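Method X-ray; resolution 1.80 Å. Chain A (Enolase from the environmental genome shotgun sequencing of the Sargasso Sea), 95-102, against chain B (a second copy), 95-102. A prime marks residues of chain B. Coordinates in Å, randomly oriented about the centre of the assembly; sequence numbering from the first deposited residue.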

# COMPACT_ATOMS: atom_id res chain seq x y z
N GLY A 95 -11.28 -0.05 -1.09
CA GLY A 95 -10.39 -1.15 -0.72
C GLY A 95 -8.98 -1.13 -1.29
O GLY A 95 -8.23 -2.08 -1.08
N HIS A 96 -8.60 -0.07 -1.99
CA HIS A 96 -7.23 0.07 -2.47
C HIS A 96 -6.43 0.83 -1.42
O HIS A 96 -6.66 2.01 -1.21
N ARG A 97 -5.51 0.15 -0.75
CA ARG A 97 -4.86 0.77 0.41
C ARG A 97 -3.39 1.06 0.14
O ARG A 97 -3.05 1.64 -0.91
N GLY A 98 -2.52 0.68 1.06
CA GLY A 98 -1.07 0.78 0.85
C GLY A 98 -0.54 1.89 1.71
O GLY A 98 -1.29 2.80 2.07
N LEU A 99 0.75 1.84 2.02
CA LEU A 99 1.34 2.76 2.99
C LEU A 99 1.30 4.21 2.55
O LEU A 99 0.98 5.08 3.35
N ASP A 100 1.62 4.46 1.27
CA ASP A 100 1.64 5.82 0.73
C ASP A 100 0.26 6.47 0.89
O ASP A 100 0.15 7.59 1.40
N PHE A 101 -0.81 5.76 0.51
CA PHE A 101 -2.14 6.35 0.60
C PHE A 101 -2.52 6.57 2.07
O PHE A 101 -3.07 7.62 2.43
N SER A 102 -2.24 5.57 2.90
CA SER A 102 -2.56 5.60 4.33
C SER A 102 -1.78 6.72 5.01
O SER A 102 -2.30 7.33 5.97
N GLY B 95 10.88 -2.75 2.45
CA GLY B 95 9.70 -3.41 2.98
C GLY B 95 8.47 -2.54 3.17
O GLY B 95 7.49 -2.98 3.79
N HIS B 96 8.51 -1.32 2.63
CA HIS B 96 7.34 -0.41 2.65
C HIS B 96 6.62 -0.61 1.36
O HIS B 96 7.11 -0.22 0.29
N ARG B 97 5.45 -1.20 1.45
CA ARG B 97 4.73 -1.67 0.28
C ARG B 97 3.38 -0.99 0.19
O ARG B 97 2.79 -0.59 1.22
N GLY B 98 2.86 -0.87 -1.01
CA GLY B 98 1.47 -0.43 -1.16
C GLY B 98 1.12 -0.42 -2.64
O GLY B 98 2.01 -0.50 -3.46
N LEU B 99 -0.18 -0.32 -2.96
CA LEU B 99 -0.59 -0.42 -4.37
C LEU B 99 -0.09 0.70 -5.23
O LEU B 99 0.26 0.46 -6.40
N ASP B 100 -0.07 1.92 -4.70
CA ASP B 100 0.42 3.05 -5.49
C ASP B 100 1.88 2.85 -5.92
O ASP B 100 2.24 3.07 -7.09
N PHE B 101 2.71 2.44 -4.97
CA PHE B 101 4.12 2.22 -5.25
C PHE B 101 4.30 1.04 -6.21
O PHE B 101 5.12 1.12 -7.14
N SER B 102 3.55 -0.05 -5.96
CA SER B 102 3.63 -1.24 -6.82
C SER B 102 3.18 -0.93 -8.24
O SER B 102 3.76 -1.43 -9.20

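Following chain B from its first residue, Gly95′ has no contact with the other stretch, and its positive phi of 74° is one that by itself favours glycine. His96′ is the first to reach across. Its CA-to-CB bond runs sideways and chi1 is m (chi2 108°), which brings the imidazole to the methyl of Leu99: His96′ CD2 lies 3.6 Å from Leu99 CD1, with the methyl at the ring edge, near its plane. The contact is therefore van der Waals packing against the rim of the ring rather than its face, and ND1 is hydrogen-bonded to a residue next to the stretch.

Arg97′ points away, with chi1 to chi3 in m, t and m, and the nearest side-chain approach to the other stretch is Arg97′ CB to Leu99 CG, 6.0 Å. Its contribution is made by the backbone: Leu99 N donates to Arg97′ O at 3.3 Å with an N-H...O angle of 163°, the one direct hydrogen bond between the stretches. The reciprocal pair is not equivalent, since Arg97 O stands 4.0 Å from Leu99′ N; that carbonyl instead accepts from water 1 at 3.0 Å.

The CA atoms of the two stretches come closest at Gly98′, where Gly98′ CA lies 3.5 Å from Gly98 CA. A CB built here in ideal geometry would point toward chain A and lie 2.7 Å from Gly98 CA and 2.8 Å from Leu99 N, both clashes, so the close approach depends on the absent side chain. Gly98′ is also the N-cap residue, and its O accepts from Ser102′ N at 3.0 Å in the first turn of the helix.

Leu99′ starts out sideways, but its end comes nearer. With chi1 m and chi2 t, CD1 reaches 3.4 Å from His96 CD2, again at the ring edge and near the plane, repeating the His96′ contact with the chains exchanged.

Asp100′ points toward chain A, chi1 m at -52°. Its OD2 is 3.8 Å from Phe101 CB and accepts from water 1 at 2.5 Å. Because water 1 also donates to Arg97 O and accepts from Phe101 N, both at 3.0 Å, it ties the carboxylate to two backbone groups of chain A.

Phe101′ has its CB directed toward chain A, 3.9 Å from Asp100 OD2, while chi1 t (-175°) leads the ring away. Its N donates to water 2 at 3.1 Å, and that water donates to Asp100 OD2 at 2.5 Å, a second carboxylate-to-backbone bridge. Ser102′, chi1 m, stays out of reach, Ser102′ OG lying 7.8 Å from Asp100 OD2, and takes no part in the packing.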

# COMPACT_ATOMS: atom_id res chain seq x y z
CB HIS A 96 -7.20 0.83 -3.78
CG HIS A 96 -7.89 0.13 -4.91
ND1 HIS A 96 -9.08 0.57 -5.45
CD2 HIS A 96 -7.53 -0.96 -5.63
CE1 HIS A 96 -9.44 -0.23 -6.44
NE2 HIS A 96 -8.51 -1.16 -6.57
CB ARG A 97 -5.06 -0.08 1.67
CG ARG A 97 -6.50 -0.18 2.13
CD ARG A 97 -6.62 -0.98 3.45
NE ARG A 97 -6.34 -2.40 3.26
CZ ARG A 97 -7.27 -3.34 3.00
NH1 ARG A 97 -6.90 -4.60 2.83
NH2 ARG A 97 -8.56 -3.03 2.92
CB LEU A 99 2.79 2.37 3.29
CG LEU A 99 3.02 1.20 4.24
CD1 LEU A 99 4.47 1.26 4.71
CD2 LEU A 99 2.05 1.23 5.48
CB ASP A 100 2.09 5.81 -0.74
CG ASP A 100 3.41 5.06 -0.93
OD1 ASP A 100 4.44 5.75 -1.11
OD2 ASP A 100 3.43 3.78 -0.87
CB PHE A 101 -3.16 5.46 -0.12
CG PHE A 101 -4.56 5.97 -0.05
CD1 PHE A 101 -4.96 7.06 -0.86
CD2 PHE A 101 -5.49 5.37 0.77
CE1 PHE A 101 -6.27 7.54 -0.80
CE2 PHE A 101 -6.80 5.85 0.81
CZ PHE A 101 -7.18 6.93 0.02
CB SER A 102 -2.24 4.22 5.00
OG SER A 102 -3.11 3.20 4.50
CB HIS B 96 7.78 1.03 2.74
CG HIS B 96 8.47 1.36 4.02
ND1 HIS B 96 9.83 1.60 4.09
CD2 HIS B 96 8.00 1.46 5.29
CE1 HIS B 96 10.16 1.86 5.35
NE2 HIS B 96 9.07 1.77 6.10
CB ARG B 97 4.51 -3.18 0.37
CG ARG B 97 5.81 -3.95 0.40
CD ARG B 97 5.59 -5.44 0.25
NE ARG B 97 5.12 -6.04 1.48
CZ ARG B 97 5.88 -6.73 2.35
NH1 ARG B 97 7.18 -6.91 2.14
NH2 ARG B 97 5.31 -7.22 3.43
CB LEU B 99 -2.11 -0.48 -4.53
CG LEU B 99 -2.86 -1.74 -4.15
CD1 LEU B 99 -4.29 -1.61 -4.75
CD2 LEU B 99 -2.15 -3.01 -4.70
CB ASP B 100 0.21 4.36 -4.75
CG ASP B 100 -1.22 4.53 -4.29
OD1 ASP B 100 -1.97 5.24 -4.99
OD2 ASP B 100 -1.61 3.94 -3.24
CB PHE B 101 4.89 1.93 -3.97
CG PHE B 101 6.36 1.80 -4.19
CD1 PHE B 101 7.11 2.93 -4.52
CD2 PHE B 101 7.00 0.56 -4.06
CE1 PHE B 101 8.46 2.84 -4.75
CE2 PHE B 101 8.38 0.44 -4.29
CZ PHE B 101 9.11 1.57 -4.63
CB SER B 102 2.81 -2.39 -6.24
OG SER B 102 3.47 -2.84 -5.04
O HOH W 1 -0.54 3.31 -1.12
O HOH W 2 1.64 2.51 -2.03